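Side-chain contacts in B-type Cna protein (Enterococcus faecium, PDB 6FWY), which is of unknown function but carries a thioester domain that probably lets this cell-wall-anchored surface protein attach covalently to its targets: residues 99-104 against 134-139; 79-84 against 104-109. One frame throughout, in Å; residues are numbered along the deposited sequence.

Contact 1 (99-104 against 134-139); sequences DTEAWY and TARVKK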
# COMPACT_ATOMS: atom_id res chain seq x y z
N ASP A 99 -10.36 -14.78 16.83
CA ASP A 99 -10.34 -13.55 16.01
C ASP A 99 -10.52 -12.24 16.77
O ASP A 99 -10.04 -11.20 16.30
CB ASP A 99 -11.37 -13.63 14.88
CG ASP A 99 -11.02 -14.68 13.83
OD1 ASP A 99 -9.90 -15.26 13.89
OD2 ASP A 99 -11.84 -14.96 12.94
N THR A 100 -11.22 -12.27 17.91
CA THR A 100 -11.40 -11.07 18.74
C THR A 100 -10.07 -10.68 19.37
O THR A 100 -9.72 -9.52 19.37
CB THR A 100 -12.44 -11.26 19.84
OG1 THR A 100 -13.67 -11.64 19.27
CG2 THR A 100 -12.67 -9.94 20.59
N GLU A 101 -9.36 -11.67 19.91
CA GLU A 101 -8.02 -11.47 20.47
C GLU A 101 -7.03 -10.97 19.41
O GLU A 101 -6.23 -10.09 19.68
CB GLU A 101 -7.47 -12.75 21.11
CG GLU A 101 -8.16 -13.14 22.42
CD GLU A 101 -7.79 -14.51 22.94
OE1 GLU A 101 -6.74 -15.08 22.53
OE2 GLU A 101 -8.55 -15.03 23.79
N ALA A 102 -7.09 -11.57 18.21
CA ALA A 102 -6.19 -11.17 17.11
C ALA A 102 -6.48 -9.73 16.67
O ALA A 102 -5.56 -8.93 16.54
CB ALA A 102 -6.31 -12.14 15.93
N TRP A 103 -7.75 -9.41 16.47
CA TRP A 103 -8.15 -8.05 16.14
C TRP A 103 -7.72 -7.04 17.22
O TRP A 103 -7.15 -5.99 16.90
CB TRP A 103 -9.65 -7.96 15.92
CG TRP A 103 -10.19 -6.56 16.07
CD1 TRP A 103 -9.97 -5.49 15.25
CD2 TRP A 103 -11.01 -6.09 17.13
NE1 TRP A 103 -10.61 -4.38 15.73
CE2 TRP A 103 -11.26 -4.72 16.89
CE3 TRP A 103 -11.55 -6.69 18.28
CZ2 TRP A 103 -12.04 -3.93 17.74
CZ3 TRP A 103 -12.32 -5.91 19.13
CH2 TRP A 103 -12.57 -4.55 18.85
N TYR A 104 -7.97 -7.35 18.49
CA TYR A 104 -7.63 -6.41 19.58
C TYR A 104 -6.13 -6.19 19.69
O TYR A 104 -5.67 -5.06 19.91
CB TYR A 104 -8.20 -6.88 20.92
CG TYR A 104 -8.05 -5.86 22.02
CD1 TYR A 104 -8.98 -4.83 22.17
CD2 TYR A 104 -7.00 -5.94 22.92
CE1 TYR A 104 -8.84 -3.88 23.18
CE2 TYR A 104 -6.87 -5.00 23.94
CZ TYR A 104 -7.79 -3.98 24.06
OH TYR A 104 -7.66 -3.07 25.06
N THR A 134 -5.14 -12.85 28.12
CA THR A 134 -4.33 -11.65 28.01
C THR A 134 -2.94 -11.99 27.46
O THR A 134 -2.43 -11.24 26.62
CB THR A 134 -4.28 -10.92 29.38
OG1 THR A 134 -5.59 -10.40 29.65
CG2 THR A 134 -3.24 -9.79 29.41
N ALA A 135 -2.35 -13.11 27.90
CA ALA A 135 -1.03 -13.54 27.43
C ALA A 135 -0.98 -13.88 25.92
O ALA A 135 0.02 -13.60 25.24
CB ALA A 135 -0.53 -14.72 28.26
N ARG A 136 -2.03 -14.50 25.40
CA ARG A 136 -2.16 -14.70 23.95
C ARG A 136 -2.21 -13.36 23.22
O ARG A 136 -1.52 -13.16 22.22
CB ARG A 136 -3.40 -15.54 23.61
CG ARG A 136 -3.26 -17.01 23.96
CD ARG A 136 -4.37 -17.84 23.34
NE ARG A 136 -5.69 -17.45 23.84
CZ ARG A 136 -6.32 -18.00 24.88
NH1 ARG A 136 -5.77 -18.99 25.58
NH2 ARG A 136 -7.52 -17.55 25.24
N VAL A 137 -2.99 -12.42 23.76
CA VAL A 137 -3.02 -11.06 23.21
C VAL A 137 -1.64 -10.38 23.25
O VAL A 137 -1.21 -9.78 22.25
CB VAL A 137 -4.10 -10.19 23.92
CG1 VAL A 137 -3.99 -8.72 23.51
CG2 VAL A 137 -5.48 -10.72 23.59
N LYS A 138 -0.94 -10.51 24.38
CA LYS A 138 0.41 -9.98 24.52
C LYS A 138 1.39 -10.57 23.48
O LYS A 138 2.17 -9.84 22.87
CB LYS A 138 0.94 -10.26 25.93
CG LYS A 138 2.26 -9.59 26.24
CD LYS A 138 2.66 -9.75 27.70
CE LYS A 138 3.89 -8.91 27.94
NZ LYS A 138 4.60 -9.33 29.18
N LYS A 139 1.35 -11.88 23.32
CA LYS A 139 2.16 -12.59 22.33
C LYS A 139 1.86 -12.09 20.90
O LYS A 139 2.78 -11.76 20.16
CB LYS A 139 1.91 -14.10 22.45
CG LYS A 139 2.90 -14.98 21.70
CD LYS A 139 2.41 -16.42 21.59
CE LYS A 139 3.27 -17.24 20.66
NZ LYS A 139 4.00 -18.31 21.38
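Glu-101 and Arg-136 meet as two flat groups set edge to edge, their carboxylate and guanidinium planes only 17° apart. The arginine grips side-on: NE reaches Glu-101 OE1 at 2.9 Å and NH2 reaches Glu-101 OE2 at 3.1 Å. Each oxygen offers the lone pair on the side of its twin, and both N-H groups point almost straight at their acceptors, so the two parallel bonds fix the rotation of both groups. The arginine chain bends at its third torsion (chi3 -62°), which turns the NE edge toward the carboxylate. Glu-101 OE1 also accepts a bond from Gly-97 N, just ahead of the helix; this second tie holds the carboxylate in place from its own side of the contact.

Behind the salt bridge, Val-137 supplies the apolar half of the interface. Its CG2 packs against the stem of Glu-101, 3.8 Å from CB, while CG1 comes to the rim of the Tyr-104 ring, 4.1 Å from CD2 and near the ring plane. The Tyr-104 hydroxyl is bonded to Met-37 O, which ties helix 99-113 to strand 32-44.

The segment axes approach to 9.0 Å and cross at -46°. One side of helix 99-113 meets helix 131-150, while Trp-103 and Tyr-104 rest on strand 11-21.

Contact 2 (79-84 against 104-109); sequences YRMFKG and YATQLV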
# COMPACT_ATOMS: atom_id res chain seq x y z
N TYR A 79 1.45 0.45 7.45
CA TYR A 79 1.36 -0.53 6.36
C TYR A 79 1.64 -1.92 6.89
O TYR A 79 0.85 -2.82 6.70
CB TYR A 79 2.34 -0.20 5.22
CG TYR A 79 2.43 -1.28 4.17
CD1 TYR A 79 1.41 -1.45 3.21
CD2 TYR A 79 3.52 -2.15 4.12
CE1 TYR A 79 1.49 -2.45 2.25
CE2 TYR A 79 3.62 -3.15 3.18
CZ TYR A 79 2.60 -3.30 2.24
OH TYR A 79 2.70 -4.28 1.31
N ARG A 80 2.77 -2.07 7.59
CA ARG A 80 3.16 -3.36 8.13
C ARG A 80 2.22 -3.88 9.20
O ARG A 80 2.03 -5.09 9.29
CB ARG A 80 4.60 -3.29 8.64
CG ARG A 80 5.62 -3.28 7.52
CD ARG A 80 7.03 -3.52 8.02
NE ARG A 80 7.51 -2.42 8.85
CZ ARG A 80 8.09 -1.30 8.42
NH1 ARG A 80 8.30 -1.06 7.12
NH2 ARG A 80 8.47 -0.39 9.33
N MET A 81 1.63 -3.00 10.00
CA MET A 81 0.64 -3.42 10.99
C MET A 81 -0.50 -4.18 10.30
O MET A 81 -0.90 -5.24 10.77
CB MET A 81 0.08 -2.23 11.78
CG MET A 81 -1.00 -2.59 12.80
SD MET A 81 -1.89 -1.14 13.39
CE MET A 81 -3.02 -0.81 12.01
N PHE A 82 -1.02 -3.62 9.20
CA PHE A 82 -2.05 -4.29 8.43
C PHE A 82 -1.55 -5.60 7.82
O PHE A 82 -2.18 -6.61 7.99
CB PHE A 82 -2.61 -3.37 7.33
CG PHE A 82 -3.55 -2.32 7.84
CD1 PHE A 82 -4.88 -2.64 8.12
CD2 PHE A 82 -3.13 -1.02 8.03
CE1 PHE A 82 -5.77 -1.66 8.57
CE2 PHE A 82 -4.00 -0.04 8.50
CZ PHE A 82 -5.32 -0.37 8.77
N LYS A 83 -0.42 -5.57 7.14
CA LYS A 83 0.14 -6.77 6.46
C LYS A 83 0.48 -7.91 7.42
O LYS A 83 0.27 -9.07 7.10
CB LYS A 83 1.37 -6.40 5.64
CG LYS A 83 1.80 -7.47 4.66
CD LYS A 83 3.16 -7.21 4.04
CE LYS A 83 3.63 -8.47 3.30
NZ LYS A 83 4.68 -8.16 2.30
N GLY A 84 1.00 -7.55 8.60
CA GLY A 84 1.41 -8.53 9.62
C GLY A 84 0.43 -8.76 10.75
O GLY A 84 0.71 -9.54 11.65
N TYR A 104 -7.97 -7.35 18.49
CA TYR A 104 -7.63 -6.41 19.58
C TYR A 104 -6.13 -6.19 19.69
O TYR A 104 -5.67 -5.06 19.91
CB TYR A 104 -8.20 -6.88 20.92
CG TYR A 104 -8.05 -5.86 22.02
CD1 TYR A 104 -8.98 -4.83 22.17
CD2 TYR A 104 -7.00 -5.94 22.92
CE1 TYR A 104 -8.84 -3.88 23.18
CE2 TYR A 104 -6.87 -5.00 23.94
CZ TYR A 104 -7.79 -3.98 24.06
OH TYR A 104 -7.66 -3.07 25.06
N ALA A 105 -5.36 -7.27 19.56
CA ALA A 105 -3.89 -7.20 19.50
C ALA A 105 -3.44 -6.23 18.43
O ALA A 105 -2.53 -5.45 18.67
CB ALA A 105 -3.29 -8.57 19.22
N THR A 106 -4.09 -6.27 17.28
CA THR A 106 -3.75 -5.37 16.19
C THR A 106 -4.15 -3.92 16.55
O THR A 106 -3.38 -3.00 16.31
CB THR A 106 -4.36 -5.83 14.84
OG1 THR A 106 -4.15 -7.24 14.67
CG2 THR A 106 -3.72 -5.12 13.70
N GLN A 107 -5.32 -3.74 17.14
CA GLN A 107 -5.76 -2.41 17.58
C GLN A 107 -4.82 -1.83 18.65
O GLN A 107 -4.59 -0.62 18.71
CB GLN A 107 -7.21 -2.47 18.10
CG GLN A 107 -7.78 -1.19 18.72
CD GLN A 107 -7.75 -0.02 17.75
OE1 GLN A 107 -8.54 0.04 16.82
NE2 GLN A 107 -6.82 0.91 17.95
N LEU A 108 -4.27 -2.70 19.49
CA LEU A 108 -3.31 -2.28 20.51
C LEU A 108 -2.05 -1.70 19.84
O LEU A 108 -1.59 -0.63 20.19
CB LEU A 108 -3.00 -3.46 21.44
CG LEU A 108 -2.22 -3.22 22.73
CD1 LEU A 108 -2.81 -2.11 23.60
CD2 LEU A 108 -2.22 -4.56 23.45
N VAL A 109 -1.54 -2.40 18.83
CA VAL A 109 -0.45 -1.89 17.97
C VAL A 109 -0.82 -0.52 17.36
O VAL A 109 -0.04 0.43 17.44
CB VAL A 109 -0.07 -2.88 16.84
CG1 VAL A 109 0.92 -2.26 15.85
CG2 VAL A 109 0.51 -4.13 17.45
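Met-81 reaches from helix 76-84 to Thr-106 and Val-109, joining two helices of the thioester domain through a small apolar patch. The two partners lie three residues apart on helix 99-113 and so present their methyls to the same methionine. With Met-81 CG anti to the backbone N (chi1 178°), the chain leaves its helix toward them: CG lies 3.6 Å from Val-109 CG1 and 3.8 Å from Thr-106 CG2. The side chains of Met-81 and Val-109 run antiparallel alongside each other, and Met-81 SD lies 3.9 Å from Val-109 CG1.

Thr-106 divides its two branches between different jobs. The methyl faces Met-81, whereas OG1 is held by Ala-102 O, one turn earlier in its own helix, and by Phe-86 N, in the loop that follows helix 76-84. Both polar demands of this buried hydroxyl are therefore met by backbone atoms, and the side chain turns only its methyl to the methionine; the backbone O of Thr-106 lies 3.8 Å from Met-81 SD. Tyr-51 of strand 49-52 packs against both Met-81 and Thr-106. At the far end of the methionine the chain turns at chi3 (78°), placing CE 3.7 Å above the plane of the Phe-82 ring, displaced from the ring centre to its margin.

Helix 99-113 carries one side of both contacts: contact 1 joins it to helix 131-150 near its start, and contact 2 joins it to helix 76-84 a turn further on. Their centres are 11 Å apart, and they touch where Ala-105 CB packs 3.9 Å from Val-137 O. Ile-144 of helix 131-150 also packs on Thr-106, bringing that helix up to contact 2. On a side of helix 99-113 turned away from segment 79-84, Gln-107 meets strand 49-52, where its OE1 accepts a hydrogen bond from Cys-52 N. These two residues are probably the pair that forms the internal thioester, as in related domains, although Gln-107 is modelled here with an ordinary side-chain amide.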